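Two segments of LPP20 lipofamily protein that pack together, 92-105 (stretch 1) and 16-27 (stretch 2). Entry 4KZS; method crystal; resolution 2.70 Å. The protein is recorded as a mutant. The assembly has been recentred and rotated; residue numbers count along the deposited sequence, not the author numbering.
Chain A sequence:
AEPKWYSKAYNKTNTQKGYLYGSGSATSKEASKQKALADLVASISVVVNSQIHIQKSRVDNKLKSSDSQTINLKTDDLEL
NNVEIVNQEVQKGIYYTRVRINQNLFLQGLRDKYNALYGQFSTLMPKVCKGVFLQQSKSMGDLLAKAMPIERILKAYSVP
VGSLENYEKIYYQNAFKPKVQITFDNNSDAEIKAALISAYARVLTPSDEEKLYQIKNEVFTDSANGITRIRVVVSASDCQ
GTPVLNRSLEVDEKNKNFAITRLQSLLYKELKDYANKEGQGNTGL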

ATOM      1  N   LYS A  92     -16.539  37.590 -15.284  1.00 76.19           N
ATOM      2  CA  LYS A  92     -15.332  38.392 -15.128  1.00 72.80           C
ATOM      3  C   LYS A  92     -14.080  37.526 -14.901  1.00 77.67           C
ATOM      4  O   LYS A  92     -13.108  37.961 -14.258  1.00 70.83           O
ATOM      5  CB  LYS A  92     -15.491  39.398 -13.969  1.00 76.11           C
ATOM      6  CG  LYS A  92     -16.322  40.619 -14.306  1.00 67.77           C
ATOM      7  CD  LYS A  92     -15.665  41.309 -15.473  1.00 73.98           C
ATOM      8  CE  LYS A  92     -16.594  42.220 -16.259  1.00 75.60           C
ATOM      9  NZ  LYS A  92     -15.730  43.175 -17.038  1.00 77.75           N
ATOM     10  N   GLY A  93     -14.094  36.308 -15.435  1.00 68.23           N
ATOM     11  CA  GLY A  93     -12.903  35.493 -15.385  1.00 67.20           C
ATOM     12  C   GLY A  93     -12.910  34.449 -14.289  1.00 67.82           C
ATOM     13  O   GLY A  93     -12.176  33.463 -14.368  1.00 73.59           O
ATOM     14  N   ILE A  94     -13.709  34.647 -13.251  1.00 61.80           N
ATOM     15  CA  ILE A  94     -13.765  33.595 -12.268  1.00 71.06           C
ATOM     16  C   ILE A  94     -14.908  32.610 -12.523  1.00 69.19           C
ATOM     17  O   ILE A  94     -15.996  32.989 -12.980  1.00 68.66           O
ATOM     18  CB  ILE A  94     -13.749  34.115 -10.839  1.00 72.55           C
ATOM     19  CG1 ILE A  94     -15.100  34.630 -10.473  1.00 78.32           C
ATOM     20  CG2 ILE A  94     -12.691  35.207 -10.667  1.00 77.32           C
ATOM     21  CD1 ILE A  94     -15.324  34.496  -8.992  1.00 87.59           C
ATOM     22  N   TYR A  95     -14.617  31.336 -12.268  1.00 61.59           N
ATOM     23  CA  TYR A  95     -15.587  30.275 -12.443  1.00 59.71           C
ATOM     24  C   TYR A  95     -16.022  29.749 -11.087  1.00 53.54           C
ATOM     25  O   TYR A  95     -15.260  29.813 -10.083  1.00 51.99           O
ATOM     26  CB  TYR A  95     -14.989  29.174 -13.291  1.00 59.21           C
ATOM     27  CG  TYR A  95     -14.474  29.676 -14.610  1.00 65.21           C
ATOM     28  CD1 TYR A  95     -13.360  30.539 -14.682  1.00 63.93           C
ATOM     29  CD2 TYR A  95     -15.102  29.290 -15.803  1.00 71.83           C
ATOM     30  CE1 TYR A  95     -12.906  31.013 -15.919  1.00 62.88           C
ATOM     31  CE2 TYR A  95     -14.663  29.749 -17.042  1.00 65.83           C
ATOM     32  CZ  TYR A  95     -13.573  30.600 -17.093  1.00 67.72           C
ATOM     33  OH  TYR A  95     -13.194  31.016 -18.341  1.00 71.87           O
ATOM     34  N   TYR A  96     -17.249  29.248 -11.053  1.00 42.53           N
ATOM     35  CA  TYR A  96     -17.791  28.683  -9.832  1.00 41.67           C
ATOM     36  C   TYR A  96     -18.448  27.389 -10.233  1.00 44.60           C
ATOM     37  O   TYR A  96     -19.096  27.302 -11.296  1.00 47.84           O
ATOM     38  CB  TYR A  96     -18.824  29.644  -9.212  1.00 45.75           C
ATOM     39  CG  TYR A  96     -19.643  29.063  -8.075  1.00 46.96           C
ATOM     40  CD1 TYR A  96     -19.220  29.161  -6.761  1.00 44.62           C
ATOM     41  CD2 TYR A  96     -20.875  28.445  -8.315  1.00 51.72           C
ATOM     42  CE1 TYR A  96     -19.988  28.642  -5.721  1.00 44.93           C
ATOM     43  CE2 TYR A  96     -21.646  27.938  -7.271  1.00 49.12           C
ATOM     44  CZ  TYR A  96     -21.184  28.043  -5.996  1.00 42.14           C
ATOM     45  OH  TYR A  96     -21.930  27.539  -5.000  1.00 49.70           O
ATOM     46  N   THR A  97     -18.291  26.383  -9.381  1.00 43.88           N
ATOM     47  CA  THR A  97     -18.870  25.046  -9.594  1.00 37.35           C
ATOM     48  C   THR A  97     -19.401  24.590  -8.232  1.00 42.42           C
ATOM     49  O   THR A  97     -18.766  24.811  -7.144  1.00 44.14           O
ATOM     50  CB  THR A  97     -17.812  24.047 -10.118  1.00 37.93           C
ATOM     51  OG1 THR A  97     -17.271  24.510 -11.366  1.00 52.75           O
ATOM     52  CG2 THR A  97     -18.405  22.694 -10.390  1.00 40.26           C
ATOM     53  N   ARG A  98     -20.585  24.000  -8.245  1.00 41.01           N
ATOM     54  CA  ARG A  98     -21.022  23.369  -7.023  1.00 40.01           C
ATOM     55  C   ARG A  98     -21.495  21.943  -7.356  1.00 39.27           C
ATOM     56  O   ARG A  98     -22.074  21.722  -8.400  1.00 36.89           O
ATOM     57  CB  ARG A  98     -22.104  24.229  -6.436  1.00 42.26           C
ATOM     58  CG  ARG A  98     -22.776  23.680  -5.200  1.00 37.52           C
ATOM     59  CD  ARG A  98     -24.221  24.106  -5.414  1.00 40.72           C
ATOM     60  NE  ARG A  98     -24.724  24.635  -4.185  1.00 44.09           N
ATOM     61  CZ  ARG A  98     -25.982  24.921  -3.961  1.00 44.56           C
ATOM     62  NH1 ARG A  98     -26.897  24.805  -4.912  1.00 41.92           N
ATOM     63  NH2 ARG A  98     -26.293  25.372  -2.776  1.00 49.85           N
ATOM     64  N   VAL A  99     -21.209  20.995  -6.472  1.00 34.78           N
ATOM     65  CA  VAL A  99     -21.389  19.591  -6.734  1.00 32.98           C
ATOM     66  C   VAL A  99     -22.007  19.012  -5.521  1.00 33.69           C
ATOM     67  O   VAL A  99     -21.964  19.598  -4.466  1.00 37.23           O
ATOM     68  CB  VAL A  99     -20.072  18.833  -6.931  1.00 35.72           C
ATOM     69  CG1 VAL A  99     -19.352  19.333  -8.144  1.00 35.64           C
ATOM     70  CG2 VAL A  99     -19.164  19.071  -5.765  1.00 37.75           C
ATOM     71  N   ARG A 100     -22.667  17.877  -5.698  1.00 38.49           N
ATOM     72  CA  ARG A 100     -23.258  17.159  -4.596  1.00 36.06           C
ATOM     73  C   ARG A 100     -23.276  15.685  -4.886  1.00 38.34           C
ATOM     74  O   ARG A 100     -23.041  15.234  -6.044  1.00 42.55           O
ATOM     75  CB  ARG A 100     -24.665  17.638  -4.384  1.00 37.48           C
ATOM     76  CG  ARG A 100     -25.574  17.337  -5.552  1.00 38.57           C
ATOM     77  CD  ARG A 100     -26.970  17.787  -5.206  1.00 43.67           C
ATOM     78  NE  ARG A 100     -27.947  17.271  -6.165  1.00 54.31           N
ATOM     79  CZ  ARG A 100     -29.270  17.301  -5.956  1.00 58.01           C
ATOM     80  NH1 ARG A 100     -29.783  17.843  -4.859  1.00 58.44           N
ATOM     81  NH2 ARG A 100     -30.087  16.816  -6.849  1.00 51.47           N
ATOM     82  N   ILE A 101     -23.565  14.909  -3.851  1.00 37.57           N
ATOM     83  CA  ILE A 101     -23.672  13.464  -4.032  1.00 37.63           C
ATOM     84  C   ILE A 101     -24.584  12.948  -3.012  1.00 38.74           C
ATOM     85  O   ILE A 101     -24.573  13.428  -1.881  1.00 41.65           O
ATOM     86  CB  ILE A 101     -22.338  12.750  -3.841  1.00 37.40           C
ATOM     87  CG1 ILE A 101     -22.475  11.286  -4.232  1.00 35.00           C
ATOM     88  CG2 ILE A 101     -21.793  12.912  -2.402  1.00 29.85           C
ATOM     89  CD1 ILE A 101     -21.139  10.617  -4.573  1.00 32.79           C
ATOM     90  N   ASN A 102     -25.385  11.980  -3.438  1.00 46.03           N
ATOM     91  CA  ASN A 102     -26.315  11.254  -2.599  1.00 46.65           C
ATOM     92  C   ASN A 102     -25.583  10.501  -1.490  1.00 43.68           C
ATOM     93  O   ASN A 102     -24.667   9.757  -1.739  1.00 50.51           O
ATOM     94  CB  ASN A 102     -27.038  10.269  -3.484  1.00 46.66           C
ATOM     95  CG  ASN A 102     -28.084   9.510  -2.734  1.00 55.39           C
ATOM     96  OD1 ASN A 102     -27.785   8.528  -2.057  1.00 64.81           O
ATOM     97  ND2 ASN A 102     -29.323   9.952  -2.849  1.00 53.77           N
ATOM     98  N   GLN A 103     -25.963  10.698  -0.259  1.00 47.34           N
ATOM     99  CA  GLN A 103     -25.295   9.986   0.811  1.00 51.68           C
ATOM    100  C   GLN A 103     -25.300   8.503   0.613  1.00 54.50           C
ATOM    101  O   GLN A 103     -24.262   7.850   0.825  1.00 73.81           O
ATOM    102  CB  GLN A 103     -25.880  10.336   2.159  1.00 59.89           C
ATOM    103  CG  GLN A 103     -25.246  11.598   2.687  1.00 75.84           C
ATOM    104  CD  GLN A 103     -25.637  11.897   4.109  1.00 87.27           C
ATOM    105  OE1 GLN A 103     -26.726  12.438   4.369  1.00 93.80           O
ATOM    106  NE2 GLN A 103     -24.750  11.551   5.048  1.00 76.60           N
ATOM    107  N   ASN A 104     -26.425   7.957   0.176  1.00 45.50           N
ATOM    108  CA  ASN A 104     -26.477   6.517  -0.008  1.00 46.31           C
ATOM    109  C   ASN A 104     -25.620   6.023  -1.183  1.00 43.90           C
ATOM    110  O   ASN A 104     -24.911   5.023  -1.071  1.00 43.81           O
ATOM    111  CB  ASN A 104     -27.923   6.001  -0.014  1.00 54.51           C
ATOM    112  CG  ASN A 104     -28.610   6.209   1.345  1.00 64.13           C
ATOM    113  OD1 ASN A 104     -28.014   5.946   2.406  1.00 64.37           O
ATOM    114  ND2 ASN A 104     -29.863   6.708   1.325  1.00 75.93           N
ATOM    115  N   LEU A 105     -25.659   6.727  -2.301  1.00 36.63           N
ATOM    116  CA  LEU A 105     -24.766   6.388  -3.390  1.00 37.28           C
ATOM    117  C   LEU A 105     -23.300   6.538  -2.981  1.00 43.71           C
ATOM    118  O   LEU A 105     -22.414   5.831  -3.493  1.00 50.14           O
ATOM    119  CB  LEU A 105     -25.032   7.306  -4.570  1.00 38.66           C
ATOM    120  CG  LEU A 105     -26.117   6.707  -5.475  1.00 37.16           C
ATOM    121  CD1 LEU A 105     -26.451   7.659  -6.597  1.00 29.19           C
ATOM    122  CD2 LEU A 105     -25.467   5.442  -6.045  1.00 35.77           C
TER
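Stretch 2 16-27: QKGYLYGSGSAT

The contact between these two segments of the LPP20 lipofamily protein is a textbook antiparallel β-pairing, in which the backbone sets the register and an arginine wedged between two tyrosines decorates one face. Stretch 2 runs as an extended strand from Tyr-19 to Ala-26 alongside strand 94-102 of stretch 1; their N-to-C directions differ by 163°, the axes approach to 4.6 Å, and together the segments bury 1171 Å².

Antiparallel strands alternate between wide and narrow pairs, and both kinds are well represented here. In the hydrogen-bonded pairs each residue both donates to and accepts from its partner. Tyr-95 N reaches Ala-26 O at 2.7 Å, and Ala-26 N returns to Tyr-95 O at 2.9 Å. The same double link joins Thr-97 to Gly-24, with both N to O distances at 3.0 Å, then Val-99 to Gly-22 (Val-99 N to Gly-22 O, 2.8 Å) and Ile-101 to Leu-20 (Leu-20 N to Ile-101 O, 2.9 Å). Between these rungs lie the non-hydrogen-bonded pairs, where the backbones draw closer: the CA atoms of Arg-98 and Ser-23 are 4.1 Å apart, those of Tyr-96 and Ser-25 4.3 Å. Here CA-H...O contacts supplement the ladder, as from Ser-25 CA to Tyr-95 O at 3.0 Å.

The alternation also sorts the side chains. Tyr-95, Thr-97, Val-99 and Ile-101 share one face with Leu-20 and Ala-26; Gly-22 and Gly-24 fall on the same side but contribute no side chains to it. The other face carries Tyr-96, Arg-98, Arg-100 and Asn-102 with Tyr-19, Tyr-21, Ser-23 and Ser-25. On it, Arg-100 lays its guanidinium flat on the Tyr-19 ring, the planes within 2° and Arg-100 CZ 3.7 Å from the ring centroid, an arrangement that places the cation over the π cloud. Its NH1 donates to Tyr-21 OH at 3.0 Å, while Arg-100 CB packs over the Tyr-21 ring face, 4.0 Å from the centroid. Asn-102 ND2 lies over the opposite face of Tyr-19.

Beyond the strands the pairing loosens. Gln-103 N makes a weak hydrogen bond to Gly-18 O at 3.4 Å, just as stretch 1 turns into a helix capped by Asn-102, whose OD1 accepts from Leu-105 N at 2.8 Å. Gln-103 OE1 sits 3.3 Å from Gly-18 CA, leaving no room for a β-carbon there, and Gln-103 CG meets Leu-20 CG at 3.8 Å.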

ATOM      1  N   GLN A  16     -31.711   8.325  -1.071  1.00 87.07           N
ATOM      2  CA  GLN A  16     -32.538   9.574  -1.088  1.00104.39           C
ATOM      3  C   GLN A  16     -32.296  10.419   0.167  1.00101.41           C
ATOM      4  O   GLN A  16     -32.215  11.659   0.079  1.00 83.07           O
ATOM      5  CB  GLN A  16     -34.031   9.229  -1.206  1.00117.82           C
ATOM      6  CG  GLN A  16     -34.970  10.437  -1.258  1.00120.61           C
ATOM      7  CD  GLN A  16     -36.343  10.156  -0.648  1.00127.48           C
ATOM      8  OE1 GLN A  16     -36.494  10.109   0.582  1.00123.41           O
ATOM      9  NE2 GLN A  16     -37.355   9.977  -1.504  1.00122.59           N
ATOM     10  N   LYS A  17     -32.186   9.726   1.313  1.00111.47           N
ATOM     11  CA  LYS A  17     -32.012  10.319   2.659  1.00104.18           C
ATOM     12  C   LYS A  17     -30.642  10.998   2.798  1.00 98.10           C
ATOM     13  O   LYS A  17     -29.702  10.396   3.322  1.00 98.39           O
ATOM     14  CB  LYS A  17     -32.150   9.247   3.762  1.00109.80           C
ATOM     15  CG  LYS A  17     -33.272   8.216   3.611  1.00112.99           C
ATOM     16  CD  LYS A  17     -33.158   7.094   4.653  1.00112.54           C
ATOM     17  CE  LYS A  17     -31.988   6.145   4.391  1.00106.75           C
ATOM     18  NZ  LYS A  17     -31.743   5.187   5.506  1.00 96.23           N
ATOM     19  N   GLY A  18     -30.526  12.237   2.319  1.00 86.61           N
ATOM     20  CA  GLY A  18     -29.248  12.925   2.329  1.00 75.03           C
ATOM     21  C   GLY A  18     -28.640  13.262   0.971  1.00 71.72           C
ATOM     22  O   GLY A  18     -28.761  12.525  -0.017  1.00 61.40           O
ATOM     23  N   TYR A  19     -27.965  14.403   0.954  1.00 65.63           N
ATOM     24  CA  TYR A  19     -27.214  14.881  -0.170  1.00 53.46           C
ATOM     25  C   TYR A  19     -26.194  15.798   0.410  1.00 53.25           C
ATOM     26  O   TYR A  19     -26.549  16.721   1.112  1.00 67.49           O
ATOM     27  CB  TYR A  19     -28.111  15.698  -1.060  1.00 49.62           C
ATOM     28  CG  TYR A  19     -28.491  15.041  -2.350  1.00 50.99           C
ATOM     29  CD1 TYR A  19     -27.514  14.699  -3.268  1.00 55.78           C
ATOM     30  CD2 TYR A  19     -29.838  14.798  -2.677  1.00 49.73           C
ATOM     31  CE1 TYR A  19     -27.848  14.093  -4.459  1.00 63.75           C
ATOM     32  CE2 TYR A  19     -30.207  14.223  -3.881  1.00 54.88           C
ATOM     33  CZ  TYR A  19     -29.196  13.861  -4.762  1.00 69.10           C
ATOM     34  OH  TYR A  19     -29.491  13.264  -5.957  1.00 73.66           O
ATOM     35  N   LEU A  20     -24.933  15.579   0.103  1.00 50.80           N
ATOM     36  CA  LEU A  20     -23.871  16.434   0.624  1.00 53.81           C
ATOM     37  C   LEU A  20     -23.362  17.360  -0.461  1.00 51.88           C
ATOM     38  O   LEU A  20     -23.273  16.945  -1.626  1.00 53.09           O
ATOM     39  CB  LEU A  20     -22.713  15.596   1.163  1.00 51.97           C
ATOM     40  CG  LEU A  20     -23.122  14.718   2.344  1.00 56.99           C
ATOM     41  CD1 LEU A  20     -21.950  13.856   2.779  1.00 63.17           C
ATOM     42  CD2 LEU A  20     -23.619  15.601   3.492  1.00 66.17           C
ATOM     43  N   TYR A  21     -23.024  18.600  -0.087  1.00 42.87           N
ATOM     44  CA  TYR A  21     -22.603  19.598  -1.072  1.00 36.61           C
ATOM     45  C   TYR A  21     -21.133  20.014  -0.993  1.00 38.65           C
ATOM     46  O   TYR A  21     -20.489  19.857   0.029  1.00 48.31           O
ATOM     47  CB  TYR A  21     -23.506  20.808  -0.920  1.00 35.31           C
ATOM     48  CG  TYR A  21     -24.926  20.501  -1.346  1.00 36.84           C
ATOM     49  CD1 TYR A  21     -25.805  19.874  -0.500  1.00 34.67           C
ATOM     50  CD2 TYR A  21     -25.350  20.777  -2.614  1.00 34.40           C
ATOM     51  CE1 TYR A  21     -27.082  19.552  -0.910  1.00 36.72           C
ATOM     52  CE2 TYR A  21     -26.616  20.458  -3.017  1.00 35.92           C
ATOM     53  CZ  TYR A  21     -27.472  19.853  -2.171  1.00 38.45           C
ATOM     54  OH  TYR A  21     -28.752  19.582  -2.617  1.00 48.48           O
ATOM     55  N   GLY A  22     -20.613  20.585  -2.066  1.00 34.51           N
ATOM     56  CA  GLY A  22     -19.281  21.127  -2.084  1.00 35.34           C
ATOM     57  C   GLY A  22     -19.250  22.164  -3.193  1.00 42.11           C
ATOM     58  O   GLY A  22     -20.051  22.062  -4.153  1.00 46.20           O
ATOM     59  N   SER A  23     -18.341  23.143  -3.102  1.00 39.13           N
ATOM     60  CA  SER A  23     -18.350  24.262  -4.054  1.00 44.86           C
ATOM     61  C   SER A  23     -17.001  24.971  -4.051  1.00 45.86           C
ATOM     62  O   SER A  23     -16.289  24.962  -3.040  1.00 44.26           O
ATOM     63  CB  SER A  23     -19.401  25.273  -3.653  1.00 46.13           C
ATOM     64  OG  SER A  23     -19.140  25.619  -2.317  1.00 61.11           O
ATOM     65  N   GLY A  24     -16.662  25.603  -5.166  1.00 35.94           N
ATOM     66  CA  GLY A  24     -15.324  26.087  -5.303  1.00 42.63           C
ATOM     67  C   GLY A  24     -15.347  27.086  -6.421  1.00 46.70           C
ATOM     68  O   GLY A  24     -16.265  27.066  -7.240  1.00 46.78           O
ATOM     69  N   SER A  25     -14.336  27.945  -6.447  1.00 50.50           N
ATOM     70  CA  SER A  25     -14.212  29.023  -7.439  1.00 52.61           C
ATOM     71  C   SER A  25     -12.749  29.229  -7.781  1.00 57.45           C
ATOM     72  O   SER A  25     -11.843  29.170  -6.910  1.00 52.58           O
ATOM     73  CB  SER A  25     -14.759  30.335  -6.893  1.00 51.22           C
ATOM     74  OG  SER A  25     -14.324  30.587  -5.560  1.00 55.82           O
ATOM     75  N   ALA A  26     -12.522  29.478  -9.055  1.00 62.09           N
ATOM     76  CA  ALA A  26     -11.173  29.500  -9.590  1.00 70.31           C
ATOM     77  C   ALA A  26     -11.153  30.266 -10.895  1.00 72.91           C
ATOM     78  O   ALA A  26     -12.196  30.484 -11.524  1.00 74.93           O
ATOM     79  CB  ALA A  26     -10.693  28.072  -9.816  1.00 64.40           C
ATOM     80  N   THR A  27      -9.957  30.653 -11.315  1.00 78.76           N
ATOM     81  CA  THR A  27      -9.802  31.401 -12.562  1.00 74.42           C
ATOM     82  C   THR A  27      -9.838  30.467 -13.787  1.00 69.34           C
ATOM     83  O   THR A  27      -9.521  30.861 -14.896  1.00 74.86           O
ATOM     84  CB  THR A  27      -8.545  32.264 -12.499  1.00 70.92           C
ATOM     85  OG1 THR A  27      -7.444  31.449 -12.076  1.00 80.77           O
ATOM     86  CG2 THR A  27      -8.738  33.370 -11.458  1.00 77.38           C
TER